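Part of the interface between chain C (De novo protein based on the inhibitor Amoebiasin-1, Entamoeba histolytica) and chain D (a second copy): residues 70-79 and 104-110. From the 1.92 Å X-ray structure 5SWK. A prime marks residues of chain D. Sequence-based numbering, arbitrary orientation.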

# COMPACT_ATOMS: atom_id res chain seq x y z
N LYS C 70 -14.55 5.96 18.71
CA LYS C 70 -14.66 5.64 20.13
C LYS C 70 -13.56 4.67 20.51
O LYS C 70 -13.39 3.64 19.87
CB LYS C 70 -16.04 5.05 20.45
N ILE C 71 -12.79 5.01 21.53
CA ILE C 71 -11.74 4.12 22.00
C ILE C 71 -12.00 3.72 23.44
O ILE C 71 -12.66 4.44 24.19
CB ILE C 71 -10.33 4.76 21.88
CG1 ILE C 71 -10.24 6.04 22.71
CG2 ILE C 71 -10.01 5.06 20.43
CD1 ILE C 71 -8.84 6.65 22.72
N THR C 72 -11.48 2.55 23.82
CA THR C 72 -11.61 2.04 25.18
C THR C 72 -10.28 1.45 25.64
O THR C 72 -9.67 0.67 24.91
CB THR C 72 -12.71 0.97 25.29
OG1 THR C 72 -13.97 1.52 24.88
CG2 THR C 72 -12.83 0.46 26.72
N GLY C 73 -9.82 1.85 26.82
CA GLY C 73 -8.59 1.31 27.37
C GLY C 73 -8.73 -0.17 27.67
O GLY C 73 -9.50 -0.56 28.55
N THR C 74 -8.00 -1.00 26.93
CA THR C 74 -8.15 -2.45 27.04
C THR C 74 -6.93 -3.11 27.69
O THR C 74 -6.98 -4.29 28.05
CB THR C 74 -8.38 -3.10 25.67
OG1 THR C 74 -7.30 -2.76 24.80
CG2 THR C 74 -9.69 -2.61 25.07
N GLN C 75 -5.86 -2.35 27.83
CA GLN C 75 -4.64 -2.87 28.44
C GLN C 75 -3.88 -1.78 29.18
O GLN C 75 -3.53 -0.75 28.59
CB GLN C 75 -3.75 -3.51 27.37
N THR C 76 -3.64 -2.00 30.47
CA THR C 76 -2.88 -1.06 31.28
C THR C 76 -1.49 -0.83 30.68
O THR C 76 -0.79 -1.79 30.36
CB THR C 76 -2.72 -1.56 32.74
OG1 THR C 76 -4.01 -1.67 33.35
CG2 THR C 76 -1.87 -0.59 33.55
N GLY C 77 -1.11 0.43 30.53
CA GLY C 77 0.19 0.77 29.98
C GLY C 77 0.12 1.91 28.98
O GLY C 77 -0.92 2.56 28.82
N GLU C 78 1.25 2.16 28.32
CA GLU C 78 1.34 3.25 27.35
C GLU C 78 0.71 2.84 26.02
O GLU C 78 1.33 2.14 25.21
CB GLU C 78 2.81 3.65 27.15
N GLY C 79 -0.52 3.29 25.80
CA GLY C 79 -1.25 2.97 24.59
C GLY C 79 -1.18 4.08 23.57
O GLY C 79 -0.67 5.17 23.85
N THR D 104 -2.68 11.57 15.74
CA THR D 104 -1.99 10.69 16.68
C THR D 104 -2.33 11.03 18.12
O THR D 104 -2.24 12.18 18.53
CB THR D 104 -0.47 10.77 16.50
OG1 THR D 104 -0.13 10.47 15.14
CG2 THR D 104 0.23 9.78 17.43
N LEU D 105 -2.71 10.01 18.89
CA LEU D 105 -3.06 10.21 20.29
C LEU D 105 -2.41 9.15 21.16
O LEU D 105 -2.71 7.96 21.03
CB LEU D 105 -4.58 10.18 20.48
CG LEU D 105 -5.09 10.60 21.86
CD1 LEU D 105 -4.91 12.10 22.07
CD2 LEU D 105 -6.54 10.20 22.08
N LYS D 106 -1.53 9.58 22.06
CA LYS D 106 -0.96 8.67 23.05
C LYS D 106 -1.92 8.55 24.22
O LYS D 106 -2.50 9.55 24.67
CB LYS D 106 0.41 9.17 23.52
CG LYS D 106 1.48 9.18 22.44
N VAL D 107 -2.12 7.33 24.71
CA VAL D 107 -3.09 7.09 25.77
C VAL D 107 -2.49 6.25 26.89
O VAL D 107 -2.22 5.07 26.71
CB VAL D 107 -4.36 6.39 25.24
CG1 VAL D 107 -5.38 6.24 26.35
CG2 VAL D 107 -4.95 7.16 24.06
N ASN D 108 -2.28 6.87 28.05
CA ASN D 108 -1.82 6.13 29.22
C ASN D 108 -3.00 5.43 29.88
O ASN D 108 -3.90 6.09 30.41
CB ASN D 108 -1.13 7.07 30.21
CG ASN D 108 0.18 7.62 29.67
OD1 ASN D 108 0.96 6.90 29.05
ND2 ASN D 108 0.41 8.90 29.90
N VAL D 109 -3.00 4.11 29.84
CA VAL D 109 -4.07 3.33 30.45
C VAL D 109 -3.71 2.93 31.87
O VAL D 109 -2.74 2.19 32.10
CB VAL D 109 -4.39 2.08 29.62
CG1 VAL D 109 -5.64 1.40 30.16
CG2 VAL D 109 -4.58 2.44 28.15
N GLN D 110 -4.48 3.42 32.83
CA GLN D 110 -4.21 3.18 34.25
C GLN D 110 -5.28 2.28 34.87
O GLN D 110 -5.01 1.11 35.18
CB GLN D 110 -4.14 4.51 35.01

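How do the two chains join? Strand 77-79 of chain C lies antiparallel to strand 104-109 of chain D, and the backbones are close enough to bond directly. Gly77 and Val109′ face each other as a hydrogen-bonded pair: Gly77 N donates to Val109′ O at 2.9 Å, and Val109′ N returns a nearly straight bond to Gly77 O at 2.8 Å. Two residues along, Gly79 N reaches Val107′ O at 2.6 Å and Val107′ N reaches Gly79 O at 2.7 Å. Between these pairs, Glu78 and Asn108′ form a non-hydrogen-bonded pair.

Why is Val109′ the most covered residue here? Beyond its two backbone bonds, its side chain packs against the segment of chain C that leads into strand 77-79. Gln75 O comes within 3.1 Å of Val109′ CB, a close contact between a carbonyl oxygen and a carbon, while Gly73 CA lies 4.1 Å from Val109′ CG1. A CB on Gly73 would point toward this valine and come within about 3.0 Å of that same CG1, so the bare glycine leaves the methyl its space.

What does Gly79 contribute without a side chain? It offers backbone alone, yet is buried and second only to Val109′ in covered surface. A CB here would lie on the face shared by Val107′ and Val109′, about 3.0 Å from Val107′ O, which is tight.

Where do apolar side chains meet? Ile71, on the preceding strand of chain C, points toward chain D. Its CD1 lies 4.1 Å from Val107′ CG2 and 4.3 Å from Leu105′ CD2, contacts suited to van der Waals packing. Val107′ thus combines backbone hydrogen bonds to Gly79 with a side chain that packs against Ile71.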